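Local coordinates for protein xenavidin (Xenopus tropicalis, PDB 2UYW) that binds biotin as a member of the avidin family, burying the vitamin almost completely at the end of a beta-barrel subunit within a tetramer, at the biotin site. Sequence-based numbering; all coordinates share one arbitrary frame. Chains: chain A/B, Xenavidin.

The biotin site. Residues chain A 14, 16, 18, 35, 37, 39-41, 69, 71-72, 74, 76, 78, 96, 98, 117; chain B 109. With BTN (biotin), chain C.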
loop_
_atom_site.group_PDB
_atom_site.type_symbol
_atom_site.label_atom_id
_atom_site.label_comp_id
_atom_site.label_asym_id
_atom_site.label_seq_id
_atom_site.Cartn_x
_atom_site.Cartn_y
_atom_site.Cartn_z
ATOM N N ASN A 14 -5.967 -12.003 15.117
ATOM C CA ASN A 14 -6.621 -11.142 14.126
ATOM C C ASN A 14 -7.890 -11.755 13.584
ATOM O O ASN A 14 -8.257 -12.876 13.948
ATOM C CB ASN A 14 -5.649 -10.679 12.999
ATOM C CG ASN A 14 -5.257 -11.793 12.010
ATOM O OD1 ASN A 14 -5.944 -12.813 11.875
ATOM N ND2 ASN A 14 -4.156 -11.578 11.293
ATOM N N LEU A 16 -8.686 -12.881 10.645
ATOM C CA LEU A 16 -8.464 -14.065 9.814
ATOM C C LEU A 16 -8.296 -15.281 10.691
ATOM O O LEU A 16 -8.357 -16.408 10.212
ATOM C CB LEU A 16 -7.191 -13.938 8.982
ATOM C CG LEU A 16 -7.211 -12.906 7.855
ATOM C CD1 LEU A 16 -5.843 -12.705 7.271
ATOM C CD2 LEU A 16 -8.198 -13.380 6.810
ATOM N N SER A 18 -5.431 -15.624 12.604
ATOM C CA SER A 18 -3.997 -15.868 12.809
ATOM C C SER A 18 -3.635 -15.572 14.264
ATOM O O SER A 18 -4.236 -14.694 14.897
ATOM C CB SER A 18 -3.151 -15.016 11.843
ATOM O OG SER A 18 -3.478 -15.405 10.515
ATOM N N TYR A 35 4.499 -16.381 14.959
ATOM C CA TYR A 35 3.272 -16.110 14.231
ATOM C C TYR A 35 2.740 -17.411 13.654
ATOM O O TYR A 35 3.497 -18.177 13.060
ATOM C CB TYR A 35 3.560 -15.109 13.099
ATOM C CG TYR A 35 2.330 -14.369 12.649
ATOM C CD1 TYR A 35 2.056 -13.093 13.137
ATOM C CD2 TYR A 35 1.439 -14.931 11.728
ATOM C CE1 TYR A 35 0.929 -12.389 12.709
ATOM C CE2 TYR A 35 0.313 -14.250 11.315
ATOM C CZ TYR A 35 0.060 -12.983 11.817
ATOM O OH TYR A 35 -1.035 -12.268 11.403
ATOM N N THR A 37 -0.108 -18.315 11.118
ATOM C CA THR A 37 -1.137 -17.826 10.215
ATOM C C THR A 37 -2.215 -18.901 9.986
ATOM O O THR A 37 -1.916 -20.092 9.898
ATOM C CB THR A 37 -0.550 -17.356 8.882
ATOM O OG1 THR A 37 -1.610 -16.827 8.079
ATOM C CG2 THR A 37 0.171 -18.500 8.123
ATOM N N VAL A 39 -4.096 -18.752 7.308
ATOM C CA VAL A 39 -4.237 -18.703 5.859
ATOM C C VAL A 39 -2.867 -18.560 5.176
ATOM O O VAL A 39 -1.920 -18.016 5.766
ATOM C CB VAL A 39 -5.139 -17.507 5.432
ATOM C CG1 VAL A 39 -6.575 -17.715 5.966
ATOM C CG2 VAL A 39 -4.564 -16.172 5.923
ATOM N N SER A 40 -2.762 -19.059 3.945
ATOM C CA SER A 40 -1.528 -18.917 3.175
ATOM C C SER A 40 -1.795 -18.868 1.665
ATOM O O SER A 40 -2.884 -19.196 1.197
ATOM C CB SER A 40 -0.514 -20.025 3.514
ATOM O OG SER A 40 -1.010 -21.298 3.151
ATOM N N LEU A 41 -0.775 -18.476 0.913
ATOM C CA LEU A 41 -0.915 -18.272 -0.521
ATOM C C LEU A 41 -1.090 -19.548 -1.342
ATOM O O LEU A 41 -1.817 -19.537 -2.343
ATOM C CB LEU A 41 0.266 -17.457 -1.045
ATOM C CG LEU A 41 0.276 -15.984 -0.666
ATOM C CD1 LEU A 41 1.553 -15.376 -1.236
ATOM C CD2 LEU A 41 -0.994 -15.246 -1.200
ATOM N N TRP A 69 8.566 -16.373 7.239
ATOM C CA TRP A 69 7.760 -17.603 7.064
ATOM C C TRP A 69 8.612 -18.860 6.918
ATOM O O TRP A 69 9.505 -18.922 6.079
ATOM C CB TRP A 69 6.797 -17.443 5.880
ATOM C CG TRP A 69 5.905 -16.267 6.016
ATOM C CD1 TRP A 69 5.971 -15.088 5.296
ATOM C CD2 TRP A 69 4.824 -16.118 6.944
ATOM N NE1 TRP A 69 4.953 -14.224 5.714
ATOM C CE2 TRP A 69 4.248 -14.837 6.723
ATOM C CE3 TRP A 69 4.274 -16.961 7.945
ATOM C CZ2 TRP A 69 3.170 -14.361 7.474
ATOM C CZ3 TRP A 69 3.182 -16.489 8.685
ATOM C CH2 TRP A 69 2.645 -15.193 8.441
ATOM N N PHE A 71 7.724 -21.835 5.941
ATOM C CA PHE A 71 7.154 -22.820 5.016
ATOM C C PHE A 71 7.053 -22.311 3.574
ATOM O O PHE A 71 6.560 -23.031 2.692
ATOM C CB PHE A 71 5.773 -23.283 5.509
ATOM C CG PHE A 71 4.779 -22.163 5.667
ATOM C CD1 PHE A 71 3.917 -21.826 4.629
ATOM C CD2 PHE A 71 4.711 -21.445 6.854
ATOM C CE1 PHE A 71 3.012 -20.773 4.761
ATOM C CE2 PHE A 71 3.811 -20.380 7.000
ATOM C CZ PHE A 71 2.957 -20.044 5.950
ATOM N N SER A 72 7.528 -21.078 3.365
ATOM C CA SER A 72 7.537 -20.471 2.041
ATOM C C SER A 72 8.696 -19.491 1.907
ATOM O O SER A 72 9.395 -19.203 2.880
ATOM C CB SER A 72 6.227 -19.728 1.779
ATOM O OG SER A 72 6.267 -18.466 2.423
ATOM N N SER A 74 8.329 -16.415 1.192
ATOM C CA SER A 74 7.756 -15.083 1.385
ATOM C C SER A 74 8.239 -14.426 2.683
ATOM O O SER A 74 8.834 -15.087 3.574
ATOM C CB SER A 74 6.227 -15.182 1.450
ATOM O OG SER A 74 5.715 -15.843 0.327
ATOM N N THR A 76 6.480 -11.235 5.353
ATOM C CA THR A 76 5.485 -10.183 5.606
ATOM C C THR A 76 5.981 -9.238 6.664
ATOM O O THR A 76 6.616 -9.669 7.646
ATOM C CB THR A 76 4.141 -10.782 6.020
ATOM O OG1 THR A 76 3.712 -11.713 5.010
ATOM C CG2 THR A 76 3.060 -9.682 6.187
ATOM N N TRP A 78 4.442 -5.981 9.172
ATOM C CA TRP A 78 3.278 -5.208 9.646
ATOM C C TRP A 78 3.774 -3.942 10.311
ATOM O O TRP A 78 4.833 -3.943 10.967
ATOM C CB TRP A 78 2.528 -5.985 10.736
ATOM C CG TRP A 78 1.656 -7.114 10.309
ATOM C CD1 TRP A 78 0.289 -7.121 10.237
ATOM C CD2 TRP A 78 2.089 -8.428 9.955
ATOM N NE1 TRP A 78 -0.155 -8.367 9.836
ATOM C CE2 TRP A 78 0.930 -9.192 9.681
ATOM C CE3 TRP A 78 3.353 -9.044 9.866
ATOM C CZ2 TRP A 78 0.995 -10.545 9.311
ATOM C CZ3 TRP A 78 3.420 -10.383 9.500
ATOM C CH2 TRP A 78 2.255 -11.119 9.224
ATOM N N TRP A 96 -0.113 -4.232 6.375
ATOM C CA TRP A 96 0.945 -5.212 6.101
ATOM C C TRP A 96 1.313 -5.194 4.609
ATOM O O TRP A 96 0.483 -4.808 3.752
ATOM C CB TRP A 96 0.551 -6.643 6.553
ATOM C CG TRP A 96 -0.780 -7.213 6.032
ATOM C CD1 TRP A 96 -1.977 -7.303 6.715
ATOM C CD2 TRP A 96 -1.009 -7.830 4.751
ATOM N NE1 TRP A 96 -2.941 -7.897 5.917
ATOM C CE2 TRP A 96 -2.375 -8.243 4.721
ATOM C CE3 TRP A 96 -0.208 -8.045 3.617
ATOM C CZ2 TRP A 96 -2.957 -8.873 3.603
ATOM C CZ3 TRP A 96 -0.797 -8.679 2.485
ATOM C CH2 TRP A 96 -2.149 -9.095 2.505
ATOM N N LEU A 98 3.101 -8.095 2.011
ATOM C CA LEU A 98 3.512 -9.488 1.872
ATOM C C LEU A 98 4.323 -9.587 0.572
ATOM O O LEU A 98 3.775 -9.407 -0.544
ATOM C CB LEU A 98 2.274 -10.412 1.859
ATOM C CG LEU A 98 2.385 -11.851 1.335
ATOM C CD1 LEU A 98 3.555 -12.615 1.872
ATOM C CD2 LEU A 98 1.042 -12.608 1.593
ATOM N N ASN A 117 -4.798 -5.581 8.977
ATOM C CA ASN A 117 -5.178 -6.587 9.965
ATOM C C ASN A 117 -5.514 -5.850 11.250
ATOM O O ASN A 117 -4.902 -4.829 11.560
ATOM C CB ASN A 117 -4.020 -7.549 10.290
ATOM C CG ASN A 117 -3.865 -8.706 9.288
ATOM O OD1 ASN A 117 -2.862 -9.415 9.353
ATOM N ND2 ASN A 117 -4.857 -8.919 8.396
ATOM N N TRP B 109 -8.090 -11.488 1.255
ATOM C CA TRP B 109 -6.827 -10.938 1.741
ATOM C C TRP B 109 -5.700 -11.071 0.716
ATOM O O TRP B 109 -4.693 -10.366 0.818
ATOM C CB TRP B 109 -6.437 -11.627 3.059
ATOM C CG TRP B 109 -6.065 -13.117 2.911
ATOM C CD1 TRP B 109 -6.909 -14.209 2.948
ATOM C CD2 TRP B 109 -4.749 -13.639 2.683
ATOM N NE1 TRP B 109 -6.181 -15.377 2.771
ATOM C CE2 TRP B 109 -4.858 -15.044 2.577
ATOM C CE3 TRP B 109 -3.485 -13.033 2.492
ATOM C CZ2 TRP B 109 -3.742 -15.871 2.352
ATOM C CZ3 TRP B 109 -2.380 -13.851 2.267
ATOM C CH2 TRP B 109 -2.514 -15.251 2.189
HETATM C C11 BTN C . 2.826 -17.421 2.423
HETATM O O11 BTN C . 3.769 -17.537 1.597
HETATM O O12 BTN C . 1.680 -17.830 2.093
HETATM C C10 BTN C . 3.083 -16.846 3.801
HETATM C C9 BTN C . 1.857 -16.621 4.680
HETATM C C8 BTN C . 1.249 -15.219 4.464
HETATM C C7 BTN C . 0.020 -14.978 5.323
HETATM C C2 BTN C . -0.531 -13.549 5.271
HETATM S S1 BTN C . 0.464 -12.384 6.007
HETATM C C6 BTN C . -0.866 -11.164 5.881
HETATM C C5 BTN C . -2.149 -11.932 6.191
HETATM N N1 BTN C . -2.410 -11.854 7.601
HETATM C C3 BTN C . -2.355 -13.071 8.159
HETATM O O3 BTN C . -2.557 -13.258 9.527
HETATM N N2 BTN C . -2.052 -14.004 7.275
HETATM C C4 BTN C . -1.914 -13.411 5.936
#
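Biotin lies in the deep pocket of an avidin-type beta-barrel, its ureido ring innermost and its valerate tail running out to the carboxylate; 416 of its 421 Å² is hidden. The ureido oxygen O3 is gripped by three donors: A:Tyr35 presents its ring edge, with biotin O3 in the ring plane and 2.6 Å from OH, beside the hydroxyl OG of A:Ser18 and ND2 of A:Asn14, whose amide plane passes close to O3. This grip would probably polarise the carbonyl towards an oxyanion. N2 gives a nearly straight bond (174° at H) to OG1 of A:Thr37, and biotin N1 reaches a lone pair of A:Asn117 OD1 at 3.0 Å. That oxygen also takes the indole N-H of A:Trp78 from above the carbonyl plane, so the tryptophan probably helps fix the amide's rotation. A:Trp78 is itself packed between A:Tyr35 CE1 on one face and A:Thr76 CG2 and A:Trp96 CB on the other. A:Trp96, with CG in the crowded position between backbone N and carbonyl carbon (chi1 53°), lays its indole face on C6. B:Trp109, from the neighbouring subunit, crosses A:Trp96 at about a right angle; biotin C4 and A:Val39 CG2, which meets it tip to tip, share one indole face towards the rim. A:Trp69 lies flat along the tail, under C9 and C10, and its N-H donates within the ring plane to A:Thr76 OG1, beside S1. An alanine here would remove the indole and that bond, and would probably leave the tail less tightly held. At the mouth, O11 accepts from the hydroxyls of A:Ser72 and A:Ser74, while biotin O12 takes the backbone N-H of A:Leu41, 2.8 Å from N.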